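Local coordinates for Tb427.07.360- putative uncharacterized metacyclic invariant surface protein from Trypanosoma brucei (Trypanosoma brucei, PDB 5VTL) that is of unknown function but is probably an invariant surface protein of metacyclic trypanosomes, built as an extended bundle of long helices, at residues N140-V143 with L144-A147; V148-G151 with C152-F155; K161-T164 with D165-D169; A172-D175 with Q176-A180; A194-N197 with A198-A202. All coordinates share one frame; numbering follows the deposited sequence.

Interaction 1: N140-V143 with L144-A147; sequences NSWV and LKKA
Lys146 lays its aliphatic chain over one face of the Trp142 indole, one turn earlier in the first turns of helix 141-154. Its CB stands 3.7 Å from Trp142 O. CG, turned anti to the carbonyl carbon (chi1 -66°), lies over the six-membered ring, 3.6 Å from its centroid and 10° off the normal, a CH-pi contact. Beyond it the chain bends, so that CD passes 3.9 Å from Trp142 CZ2 and CE comes 3.7 Å from Trp142 NE1. NZ then leaves the indole for a salt bridge with Glu149. On the five-membered part of the indole, CE of Lys145 approaches Trp142 CD1 obliquely at 3.8 Å. The backbone below is regular: Lys146 N bonds to Trp142 O at 2.9 Å, and Leu144 N to Asn140 O. Asn140 is the N-cap: its OD1 accepts from Val143 N at 2.9 Å in a nearly straight bond (167° at the hydrogen), occupying an N-H that has no carbonyl of a preceding turn to meet. Within the fold, Val143 and Ala147 face helix 4-58, where they touch Ala16, Leu12 and Phe13, whereas Asn140 and Ser141 meet Glu178 and Tyr174 of helix 157-209.

Interaction 2: V148-G151 with C152-F155; sequences VEFG and CEFF
The Phe150 ring has the carboxylate of Glu153 at its edge, OE1 lying near the ring plane 3.8 Å from Phe150 CD1. The two side chains run alongside each other in the same direction, ring and carboxylate planes only 19° apart. CG of Glu153 is also 3.9 Å above the plane of the Phe154 ring, over its centre, so this one extended side chain stands between two aromatics. Phe154 CE2 comes obliquely to Phe150 CD1 at 4.2 Å. The Phe155 ring has Gly151 O at its edge and in its plane, 3.5 Å from Phe155 CD1; the same oxygen accepts from Phe155 N at 3.0 Å. This is the last turn of helix 141-154, and Phe155 is the first residue to leave helical angles. With chi1 at -78° the SG of Cys152 lies beside its own backbone N, which brings it 4.4 Å from Val148 CG1 and into the disulfide with Cys160. Phe150 and Phe154 also touch helix 4-58, and Phe155 meets His6 edge-to-face. A carboxylate oxygen at a ring edge faces the slightly positive rim of C-H groups, probably a mildly favourable contact, while the disulfide fixes the helix end covalently to the following helix.

Interaction 3: K161-T164 with D165-D169; sequences KILT and DGMAD
Near the start of the long helix 157-209, Lys161 and Asp165 stand one turn apart on an exposed flank, an i to i+4 pair of opposite charges. The side chains pass each other at a slant: Lys161 CG lies 3.6 Å from Asp165 OD2, and CE is 3.9 Å from the same oxygen. The lysine chain is fully extended, which carries NZ past the carboxylate to 5.3 Å from Asp165 OD2. On the flank facing the bundle Leu163 and Met167 run side by side, pointing the same way, with Leu163 CD1 at 4.1 Å from Met167 CG; both side chains also rest on Phe13 of helix 4-58. Met167 leaves its CA with CG beside the backbone N (chi1 -78°), which places CG 3.2 Å from Leu163 O. The backbone joins the turns through Asp165 N to Lys161 O and Gly166 N to Ile162 O. Met167 N bonds to Leu163 O at 3.0 Å and, weakly, to Thr164 O at 3.2 Å. Thr164 returns its OG1 to Cys160 O and touches Val148 and Cys152 of helix 141-154. The chemistry is thus divided: apolar contact joins Leu163 and Met167 to the bundle, while the methylene groups of Lys161 touch the Asp165 carboxylate and the charged ends, too far apart for a salt bridge, probably attract each other only weakly.

Interaction 4: A172-D175 with Q176-A180; sequences AEYD and QLEAA
Asp175 OD1 takes two bonds, one from a water at 2.7 Å and one with Ser141 OG of helix 141-154. The same water donates to Glu178 OE1 at 2.6 Å, bridging two carboxylates one turn apart whose nearest oxygens, Asp175 OD1 and Glu178 OE1, stay 4.7 Å from each other. Two donated protons between like charges probably ease their repulsion. The other oxygen of Glu178, OE2, accepts the backbone N-H of Ser141, so both acids meet the first turn of helix 141-154, where the positive end of the helix dipole would be expected to favour their charge. OE2 also lies at the edge of the Tyr174 ring and in its plane, 3.7 Å from Tyr174 CE1, with ring and carboxylate planes 69° apart. Helix 157-209 is the long C-terminal rod of the helical bundle, and here it turns Tyr174 and Leu177 to helix 4-58, where they touch Ile20, Val24 and Leu27. Leu177 CD2 sits over one face of the Tyr174 ring, 4.2 Å from the centroid and 18° off the normal, a CH-pi contact displaced toward the rim on the CE2 side. Leu177 CG stands anti to the backbone N (chi1 175°), directing the branch back to the ring of the preceding turn. Beneath these side chains Glu178 N bonds to Tyr174 O at 2.9 Å.

Interaction 5: A194-N197 with A198-A202; sequences AESN and ARKAA
Lys200 runs back along the turn beside Ser196, its CG 3.2 Å and its CD 3.6 Å from Ser196 O. Because Ser196 OG is anti to the backbone N (chi1 176°), it leans toward the next turn and meets Lys200 CE at 3.4 Å. Arg199 leaves the helix on a neighbouring flank; its CB packs against Glu195 O at 3.3 Å, and a bend at chi3 swings the guanidinium back over the helix, with NH1 4.2 Å from Ser196 CA. That head stays 5.0 Å from Glu195, measured from NH1 to OE1, probably near enough for a weak attraction, but not a salt bridge. Glu195 OE1 pairs instead with Arg192, while Arg199 NE makes a long, weak ion pair with Glu203. Asn197 OD1 bonds to Arg68 of helix 63-102. Backbone bonds tie the turns, among them Arg199 N to Glu195 O at 2.8 Å. Alanines occupy the inner flank: Ala198 touches Cys45 and Ala48 of helix 4-58 and Ala72 of helix 63-102, and Ala194 meets Ala76. Alanines facing two helices, with Arg199 and Lys200 on the exposed flank, suit a close-packed helical bundle and are in keeping with the glutamic acid/alanine-rich protein family of trypanosomes.

All five contacts are local turns of helix, so none closes a long loop and none nests in or crosses another; they follow in series. Interactions 1 and 2 fill helix 141-154 from cap to end. A short reversal, spanned by the Cys152-Cys160 disulfide, leads into helix 157-209, which carries interactions 3, 4 and 5. The two helices then lie alongside: interaction 3 packs on interaction 2 through Thr164 and Leu163 and on interaction 1 through Met167, while interaction 4 reaches interaction 1 at Ser141. Interaction 5 stands apart, its centre about 33 Å from that of interaction 4, toward the other end of the bundle against helices 4-58 and 63-102.

Interaction 1: N140-V143 with L144-A147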
loop_
_atom_site.group_PDB
_atom_site.type_symbol
_atom_site.label_atom_id
_atom_site.label_comp_id
_atom_site.label_asym_id
_atom_site.label_seq_id
_atom_site.Cartn_x
_atom_site.Cartn_y
_atom_site.Cartn_z
ATOM N N ASN A 140 -2.839 -3.925 -8.288
ATOM C CA ASN A 140 -3.363 -3.255 -7.112
ATOM C C ASN A 140 -4.848 -3.557 -7.072
ATOM O O ASN A 140 -5.332 -4.324 -7.900
ATOM C CB ASN A 140 -3.060 -1.746 -7.139
ATOM C CG ASN A 140 -3.563 -1.049 -8.398
ATOM O OD1 ASN A 140 -4.522 -1.489 -9.042
ATOM N ND2 ASN A 140 -2.927 0.048 -8.744
ATOM N N SER A 141 -5.586 -2.961 -6.145
ATOM C CA SER A 141 -6.998 -3.292 -6.048
ATOM C C SER A 141 -7.736 -2.904 -7.314
ATOM O O SER A 141 -8.684 -3.591 -7.703
ATOM C CB SER A 141 -7.666 -2.622 -4.849
ATOM O OG SER A 141 -7.099 -3.004 -3.625
ATOM N N TRP A 142 -7.306 -1.818 -7.962
ATOM C CA TRP A 142 -7.998 -1.344 -9.176
ATOM C C TRP A 142 -7.866 -2.401 -10.281
ATOM O O TRP A 142 -8.845 -2.768 -10.927
ATOM C CB TRP A 142 -7.480 0.039 -9.633
ATOM C CG TRP A 142 -8.151 0.550 -10.892
ATOM C CD1 TRP A 142 -9.304 1.307 -10.976
ATOM C CD2 TRP A 142 -7.716 0.341 -12.246
ATOM N NE1 TRP A 142 -9.592 1.577 -12.291
ATOM C CE2 TRP A 142 -8.639 0.997 -13.089
ATOM C CE3 TRP A 142 -6.635 -0.334 -12.828
ATOM C CZ2 TRP A 142 -8.522 0.982 -14.466
ATOM C CZ3 TRP A 142 -6.525 -0.340 -14.190
ATOM C CH2 TRP A 142 -7.469 0.317 -14.996
ATOM N N VAL A 143 -6.652 -2.920 -10.480
ATOM C CA VAL A 143 -6.432 -3.986 -11.451
ATOM C C VAL A 143 -7.260 -5.239 -11.128
ATOM O O VAL A 143 -7.809 -5.865 -12.022
ATOM C CB VAL A 143 -4.930 -4.370 -11.522
ATOM C CG1 VAL A 143 -4.700 -5.603 -12.425
ATOM C CG2 VAL A 143 -4.101 -3.175 -12.006
ATOM N N LEU A 144 -7.346 -5.620 -9.859
ATOM C CA LEU A 144 -8.148 -6.796 -9.510
ATOM C C LEU A 144 -9.633 -6.558 -9.791
ATOM O O LEU A 144 -10.342 -7.469 -10.202
ATOM C CB LEU A 144 -7.958 -7.198 -8.041
ATOM C CG LEU A 144 -6.555 -7.642 -7.613
ATOM C CD1 LEU A 144 -6.547 -7.888 -6.126
ATOM C CD2 LEU A 144 -6.109 -8.872 -8.343
ATOM N N LYS A 145 -10.098 -5.337 -9.575
ATOM C CA LYS A 145 -11.465 -4.970 -9.912
ATOM C C LYS A 145 -11.711 -5.104 -11.408
ATOM O O LYS A 145 -12.684 -5.701 -11.837
ATOM C CB LYS A 145 -11.760 -3.525 -9.489
ATOM C CG LYS A 145 -13.124 -3.005 -9.938
ATOM C CD LYS A 145 -13.406 -1.607 -9.399
ATOM C CE LYS A 145 -12.434 -0.586 -9.916
ATOM N NZ LYS A 145 -12.840 0.797 -9.579
ATOM N N LYS A 146 -10.829 -4.520 -12.209
ATOM C CA LYS A 146 -10.982 -4.611 -13.660
ATOM C C LYS A 146 -10.954 -6.054 -14.152
ATOM O O LYS A 146 -11.651 -6.412 -15.090
ATOM C CB LYS A 146 -9.876 -3.811 -14.354
ATOM C CG LYS A 146 -9.962 -2.320 -14.120
ATOM C CD LYS A 146 -11.255 -1.740 -14.725
ATOM C CE LYS A 146 -11.976 -0.808 -13.799
ATOM N NZ LYS A 146 -13.067 -0.100 -14.550
ATOM N N ALA A 147 -10.131 -6.876 -13.520
ATOM C CA ALA A 147 -10.024 -8.286 -13.883
ATOM C C ALA A 147 -11.363 -9.013 -13.718
ATOM O O ALA A 147 -11.822 -9.742 -14.609
ATOM C CB ALA A 147 -8.942 -8.940 -13.058
#

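Interaction 2: V148-G151 with C152-F155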
loop_
_atom_site.group_PDB
_atom_site.type_symbol
_atom_site.label_atom_id
_atom_site.label_comp_id
_atom_site.label_asym_id
_atom_site.label_seq_id
_atom_site.Cartn_x
_atom_site.Cartn_y
_atom_site.Cartn_z
ATOM N N VAL A 148 -12.004 -8.791 -12.576
ATOM C CA VAL A 148 -13.295 -9.407 -12.321
ATOM C C VAL A 148 -14.300 -8.843 -13.322
ATOM O O VAL A 148 -15.100 -9.575 -13.910
ATOM C CB VAL A 148 -13.727 -9.142 -10.868
ATOM C CG1 VAL A 148 -15.187 -9.525 -10.658
ATOM C CG2 VAL A 148 -12.791 -9.902 -9.895
ATOM N N GLU A 149 -14.248 -7.531 -13.530
ATOM C CA GLU A 149 -15.183 -6.893 -14.464
ATOM C C GLU A 149 -15.076 -7.483 -15.861
ATOM O O GLU A 149 -16.093 -7.731 -16.508
ATOM C CB GLU A 149 -14.983 -5.382 -14.503
ATOM C CG GLU A 149 -15.535 -4.698 -13.281
ATOM C CD GLU A 149 -15.197 -3.234 -13.219
ATOM O OE1 GLU A 149 -14.477 -2.727 -14.115
ATOM O OE2 GLU A 149 -15.652 -2.599 -12.259
ATOM N N PHE A 150 -13.855 -7.725 -16.328
ATOM C CA PHE A 150 -13.673 -8.219 -17.690
ATOM C C PHE A 150 -14.165 -9.640 -17.770
ATOM O O PHE A 150 -14.781 -10.047 -18.762
ATOM C CB PHE A 150 -12.198 -8.152 -18.114
ATOM C CG PHE A 150 -11.727 -6.790 -18.548
ATOM C CD1 PHE A 150 -12.444 -6.023 -19.466
ATOM C CD2 PHE A 150 -10.550 -6.280 -18.046
ATOM C CE1 PHE A 150 -11.978 -4.791 -19.874
ATOM C CE2 PHE A 150 -10.080 -5.038 -18.459
ATOM C CZ PHE A 150 -10.787 -4.296 -19.366
ATOM N N GLY A 151 -13.893 -10.426 -16.720
ATOM C CA GLY A 151 -14.369 -11.788 -16.701
ATOM C C GLY A 151 -15.887 -11.817 -16.797
ATOM O O GLY A 151 -16.471 -12.608 -17.519
ATOM N N CYS A 152 -16.533 -10.933 -16.057
ATOM C CA CYS A 152 -17.979 -10.884 -16.045
ATOM C C CYS A 152 -18.540 -10.347 -17.381
ATOM O O CYS A 152 -19.619 -10.757 -17.813
ATOM C CB CYS A 152 -18.459 -10.057 -14.849
ATOM S SG CYS A 152 -18.381 -10.994 -13.318
ATOM N N GLU A 153 -17.806 -9.454 -18.036
ATOM C CA GLU A 153 -18.262 -8.904 -19.313
ATOM C C GLU A 153 -18.293 -9.982 -20.413
ATOM O O GLU A 153 -19.212 -10.012 -21.263
ATOM C CB GLU A 153 -17.377 -7.720 -19.736
ATOM C CG GLU A 153 -17.773 -7.089 -21.071
ATOM C CD GLU A 153 -16.934 -5.884 -21.437
ATOM O OE1 GLU A 153 -15.998 -5.530 -20.688
ATOM O OE2 GLU A 153 -17.202 -5.305 -22.497
ATOM N N PHE A 154 -17.299 -10.868 -20.405
ATOM C CA PHE A 154 -17.124 -11.787 -21.529
ATOM C C PHE A 154 -17.549 -13.235 -21.308
ATOM O O PHE A 154 -18.010 -13.879 -22.250
ATOM C CB PHE A 154 -15.693 -11.683 -22.071
ATOM C CG PHE A 154 -15.397 -10.339 -22.660
ATOM C CD1 PHE A 154 -16.037 -9.931 -23.819
ATOM C CD2 PHE A 154 -14.527 -9.465 -22.041
ATOM C CE1 PHE A 154 -15.793 -8.690 -24.349
ATOM C CE2 PHE A 154 -14.285 -8.211 -22.572
ATOM C CZ PHE A 154 -14.924 -7.829 -23.728
ATOM N N PHE A 155 -17.411 -13.750 -20.089
ATOM C CA PHE A 155 -17.768 -15.116 -19.808
ATOM C C PHE A 155 -19.232 -15.139 -19.409
ATOM O O PHE A 155 -19.831 -14.086 -19.135
ATOM C CB PHE A 155 -16.861 -15.717 -18.734
ATOM C CG PHE A 155 -15.442 -15.988 -19.236
ATOM C CD1 PHE A 155 -14.497 -14.978 -19.262
ATOM C CD2 PHE A 155 -15.096 -17.227 -19.734
ATOM C CE1 PHE A 155 -13.227 -15.212 -19.754
ATOM C CE2 PHE A 155 -13.833 -17.478 -20.208
ATOM C CZ PHE A 155 -12.896 -16.479 -20.212
#

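Interaction 3: K161-T164 with D165-D169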
loop_
_atom_site.group_PDB
_atom_site.type_symbol
_atom_site.label_atom_id
_atom_site.label_comp_id
_atom_site.label_asym_id
_atom_site.label_seq_id
_atom_site.Cartn_x
_atom_site.Cartn_y
_atom_site.Cartn_z
ATOM N N LYS A 161 -20.295 -15.422 -11.720
ATOM C CA LYS A 161 -20.684 -15.621 -10.324
ATOM C C LYS A 161 -19.571 -16.264 -9.534
ATOM O O LYS A 161 -19.255 -15.840 -8.422
ATOM C CB LYS A 161 -21.922 -16.489 -10.232
ATOM C CG LYS A 161 -22.349 -16.824 -8.834
ATOM C CD LYS A 161 -23.694 -17.565 -8.908
ATOM C CE LYS A 161 -24.136 -18.064 -7.561
ATOM N NZ LYS A 161 -25.493 -18.670 -7.675
ATOM N N ILE A 162 -18.964 -17.282 -10.122
ATOM C CA ILE A 162 -17.884 -17.997 -9.454
ATOM C C ILE A 162 -16.697 -17.063 -9.274
ATOM O O ILE A 162 -16.030 -17.067 -8.243
ATOM C CB ILE A 162 -17.461 -19.225 -10.253
ATOM C CG1 ILE A 162 -18.551 -20.293 -10.191
ATOM C CG2 ILE A 162 -16.156 -19.790 -9.708
ATOM C CD1 ILE A 162 -18.346 -21.414 -11.148
ATOM N N LEU A 163 -16.451 -16.239 -10.281
ATOM C CA LEU A 163 -15.327 -15.332 -10.253
ATOM C C LEU A 163 -15.546 -14.256 -9.195
ATOM O O LEU A 163 -14.645 -13.947 -8.414
ATOM C CB LEU A 163 -15.189 -14.703 -11.621
ATOM C CG LEU A 163 -14.090 -13.695 -11.814
ATOM C CD1 LEU A 163 -12.756 -14.378 -11.594
ATOM C CD2 LEU A 163 -14.239 -13.186 -13.228
ATOM N N THR A 164 -16.759 -13.712 -9.150
ATOM C CA THR A 164 -17.078 -12.630 -8.218
ATOM C C THR A 164 -17.073 -13.133 -6.772
ATOM O O THR A 164 -16.334 -12.610 -5.932
ATOM C CB THR A 164 -18.444 -12.011 -8.552
ATOM O OG1 THR A 164 -18.399 -11.499 -9.886
ATOM C CG2 THR A 164 -18.799 -10.893 -7.580
ATOM N N ASP A 165 -17.875 -14.158 -6.498
ATOM C CA ASP A 165 -17.956 -14.750 -5.158
ATOM C C ASP A 165 -16.555 -15.155 -4.697
ATOM O O ASP A 165 -16.154 -14.901 -3.565
ATOM C CB ASP A 165 -18.843 -16.006 -5.147
ATOM C CG ASP A 165 -20.330 -15.719 -5.352
ATOM O OD1 ASP A 165 -20.767 -14.549 -5.374
ATOM O OD2 ASP A 165 -21.072 -16.717 -5.486
ATOM N N GLY A 166 -15.813 -15.777 -5.600
ATOM C CA GLY A 166 -14.522 -16.348 -5.284
ATOM C C GLY A 166 -13.400 -15.341 -5.071
ATOM O O GLY A 166 -12.440 -15.631 -4.356
ATOM N N MET A 167 -13.499 -14.169 -5.683
ATOM C CA MET A 167 -12.468 -13.140 -5.524
ATOM C C MET A 167 -12.688 -12.183 -4.364
ATOM O O MET A 167 -11.834 -11.348 -4.088
ATOM C CB MET A 167 -12.357 -12.314 -6.808
ATOM C CG MET A 167 -11.578 -13.036 -7.867
ATOM S SD MET A 167 -9.839 -13.093 -7.399
ATOM C CE MET A 167 -9.420 -11.349 -7.510
ATOM N N ALA A 168 -13.828 -12.287 -3.707
ATOM C CA ALA A 168 -14.238 -11.286 -2.729
ATOM C C ALA A 168 -13.250 -11.200 -1.554
ATOM O O ALA A 168 -12.920 -10.113 -1.093
ATOM C CB ALA A 168 -15.629 -11.596 -2.230
ATOM N N ASP A 169 -12.774 -12.354 -1.093
ATOM C CA ASP A 169 -11.883 -12.415 0.073
ATOM C C ASP A 169 -10.545 -11.762 -0.259
ATOM O O ASP A 169 -10.080 -10.890 0.468
ATOM C CB ASP A 169 -11.668 -13.861 0.490
ATOM C CG ASP A 169 -12.775 -14.392 1.399
ATOM O OD1 ASP A 169 -13.843 -13.746 1.503
ATOM O OD2 ASP A 169 -12.576 -15.471 2.008
#

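Interaction 4: A172-D175 with Q176-A180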
loop_
_atom_site.group_PDB
_atom_site.type_symbol
_atom_site.label_atom_id
_atom_site.label_comp_id
_atom_site.label_asym_id
_atom_site.label_seq_id
_atom_site.Cartn_x
_atom_site.Cartn_y
_atom_site.Cartn_z
ATOM N N ALA A 172 -10.914 -8.069 -0.632
ATOM C CA ALA A 172 -11.068 -7.465 0.686
ATOM C C ALA A 172 -9.716 -7.374 1.391
ATOM O O ALA A 172 -9.404 -6.349 1.982
ATOM C CB ALA A 172 -12.062 -8.249 1.520
ATOM N N GLU A 173 -8.896 -8.415 1.304
ATOM C CA GLU A 173 -7.589 -8.390 1.949
ATOM C C GLU A 173 -6.683 -7.357 1.296
ATOM O O GLU A 173 -5.931 -6.654 1.979
ATOM C CB GLU A 173 -6.892 -9.747 1.865
ATOM C CG GLU A 173 -7.441 -10.828 2.766
ATOM C CD GLU A 173 -7.238 -10.549 4.239
ATOM O OE1 GLU A 173 -6.086 -10.377 4.692
ATOM O OE2 GLU A 173 -8.254 -10.517 4.944
ATOM N N TYR A 174 -6.740 -7.263 -0.032
ATOM C CA TYR A 174 -5.883 -6.320 -0.718
ATOM C C TYR A 174 -6.360 -4.906 -0.390
ATOM O O TYR A 174 -5.549 -4.000 -0.186
ATOM C CB TYR A 174 -5.815 -6.586 -2.240
ATOM C CG TYR A 174 -4.417 -6.274 -2.751
ATOM C CD1 TYR A 174 -4.079 -4.989 -3.151
ATOM C CD2 TYR A 174 -3.432 -7.243 -2.779
ATOM C CE1 TYR A 174 -2.814 -4.691 -3.590
ATOM C CE2 TYR A 174 -2.157 -6.959 -3.212
ATOM C CZ TYR A 174 -1.849 -5.680 -3.614
ATOM O OH TYR A 174 -0.584 -5.372 -4.017
ATOM N N ASP A 175 -7.664 -4.715 -0.279
ATOM C CA ASP A 175 -8.172 -3.420 0.140
ATOM C C ASP A 175 -7.632 -3.048 1.533
ATOM O O ASP A 175 -7.269 -1.897 1.789
ATOM C CB ASP A 175 -9.697 -3.398 0.183
ATOM C CG ASP A 175 -10.344 -3.163 -1.171
ATOM O OD1 ASP A 175 -9.692 -2.674 -2.132
ATOM O OD2 ASP A 175 -11.542 -3.483 -1.263
ATOM N N GLN A 176 -7.614 -4.013 2.447
ATOM C CA GLN A 176 -7.135 -3.761 3.804
ATOM C C GLN A 176 -5.664 -3.406 3.787
ATOM O O GLN A 176 -5.208 -2.531 4.519
ATOM C CB GLN A 176 -7.367 -4.981 4.683
ATOM C CG GLN A 176 -8.791 -5.175 5.029
ATOM C CD GLN A 176 -9.125 -4.568 6.360
ATOM O OE1 GLN A 176 -8.587 -3.523 6.729
ATOM N NE2 GLN A 176 -10.008 -5.222 7.107
ATOM N N LEU A 177 -4.928 -4.088 2.921
ATOM C CA LEU A 177 -3.512 -3.817 2.738
ATOM C C LEU A 177 -3.296 -2.382 2.262
ATOM O O LEU A 177 -2.498 -1.654 2.831
ATOM C CB LEU A 177 -2.911 -4.825 1.744
ATOM C CG LEU A 177 -1.442 -4.622 1.347
ATOM C CD1 LEU A 177 -0.534 -4.502 2.562
ATOM C CD2 LEU A 177 -0.985 -5.785 0.449
ATOM N N GLU A 178 -4.023 -1.962 1.239
ATOM C CA GLU A 178 -3.845 -0.627 0.703
ATOM C C GLU A 178 -4.213 0.436 1.741
ATOM O O GLU A 178 -3.569 1.487 1.824
ATOM C CB GLU A 178 -4.676 -0.436 -0.576
ATOM C CG GLU A 178 -4.218 -1.318 -1.744
ATOM C CD GLU A 178 -4.776 -0.899 -3.102
ATOM O OE1 GLU A 178 -5.807 -0.174 -3.198
ATOM O OE2 GLU A 178 -4.138 -1.296 -4.096
ATOM N N ALA A 179 -5.243 0.160 2.526
ATOM C CA ALA A 179 -5.721 1.109 3.529
ATOM C C ALA A 179 -4.691 1.271 4.639
ATOM O O ALA A 179 -4.484 2.375 5.148
ATOM C CB ALA A 179 -7.067 0.658 4.099
ATOM N N ALA A 180 -4.030 0.179 4.982
ATOM C CA ALA A 180 -3.003 0.183 6.014
ATOM C C ALA A 180 -1.793 0.958 5.548
ATOM O O ALA A 180 -1.204 1.745 6.300
ATOM C CB ALA A 180 -2.616 -1.241 6.389
HETATM O O HOH W 1 -8.182 -0.470 -2.247
#

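Interaction 5: A194-N197 with A198-A202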
loop_
_atom_site.group_PDB
_atom_site.type_symbol
_atom_site.label_atom_id
_atom_site.label_comp_id
_atom_site.label_asym_id
_atom_site.label_seq_id
_atom_site.Cartn_x
_atom_site.Cartn_y
_atom_site.Cartn_z
ATOM N N ALA A 194 4.184 17.803 12.716
ATOM C CA ALA A 194 4.558 18.121 14.092
ATOM C C ALA A 194 5.990 18.628 14.190
ATOM O O ALA A 194 6.273 19.563 14.917
ATOM C CB ALA A 194 4.376 16.901 14.995
ATOM N N GLU A 195 6.913 17.976 13.493
ATOM C CA GLU A 195 8.299 18.403 13.552
ATOM C C GLU A 195 8.473 19.817 12.976
ATOM O O GLU A 195 9.290 20.597 13.464
ATOM C CB GLU A 195 9.192 17.415 12.816
ATOM C CG GLU A 195 10.646 17.882 12.759
ATOM C CD GLU A 195 11.483 17.079 11.787
ATOM O OE1 GLU A 195 10.917 16.623 10.763
ATOM O OE2 GLU A 195 12.707 16.929 12.037
ATOM N N SER A 196 7.693 20.160 11.962
ATOM C CA SER A 196 7.768 21.512 11.429
ATOM C C SER A 196 7.354 22.552 12.499
ATOM O O SER A 196 8.006 23.579 12.667
ATOM C CB SER A 196 6.922 21.621 10.175
ATOM O OG SER A 196 6.909 22.952 9.693
ATOM N N ASN A 197 6.289 22.274 13.246
ATOM C CA ASN A 197 5.897 23.171 14.330
ATOM C C ASN A 197 6.924 23.200 15.446
ATOM O O ASN A 197 7.210 24.256 16.007
ATOM C CB ASN A 197 4.538 22.761 14.899
ATOM C CG ASN A 197 3.403 23.189 14.026
ATOM O OD1 ASN A 197 3.424 24.290 13.459
ATOM N ND2 ASN A 197 2.390 22.326 13.896
ATOM N N ALA A 198 7.479 22.037 15.782
ATOM C CA ALA A 198 8.469 21.974 16.839
ATOM C C ALA A 198 9.678 22.812 16.451
ATOM O O ALA A 198 10.192 23.570 17.249
ATOM C CB ALA A 198 8.895 20.515 17.141
ATOM N N ARG A 199 10.119 22.679 15.210
ATOM C CA ARG A 199 11.313 23.393 14.768
ATOM C C ARG A 199 11.086 24.900 14.739
ATOM O O ARG A 199 11.953 25.686 15.127
ATOM C CB ARG A 199 11.723 22.891 13.388
ATOM C CG ARG A 199 13.110 23.330 12.987
ATOM C CD ARG A 199 13.465 22.821 11.600
ATOM N NE ARG A 199 12.651 23.449 10.564
ATOM C CZ ARG A 199 11.792 22.814 9.767
ATOM N NH1 ARG A 199 11.614 21.494 9.851
ATOM N NH2 ARG A 199 11.104 23.514 8.869
ATOM N N LYS A 200 9.912 25.306 14.298
ATOM C CA LYS A 200 9.572 26.716 14.289
ATOM C C LYS A 200 9.529 27.303 15.697
ATOM O O LYS A 200 9.913 28.454 15.904
ATOM C CB LYS A 200 8.241 26.937 13.587
ATOM C CG LYS A 200 8.273 26.697 12.102
ATOM C CD LYS A 200 6.877 26.839 11.499
ATOM C CE LYS A 200 6.789 26.361 10.028
ATOM N NZ LYS A 200 7.548 27.248 9.111
ATOM N N ALA A 201 9.053 26.519 16.666
ATOM C CA ALA A 201 9.091 26.917 18.074
ATOM C C ALA A 201 10.515 27.099 18.579
ATOM O O ALA A 201 10.834 28.108 19.227
ATOM C CB ALA A 201 8.379 25.895 18.925
ATOM N N ALA A 202 11.380 26.128 18.279
ATOM C CA ALA A 202 12.766 26.221 18.705
ATOM C C ALA A 202 13.407 27.451 18.075
ATOM O O ALA A 202 14.167 28.169 18.723
ATOM C CB ALA A 202 13.534 24.982 18.327
#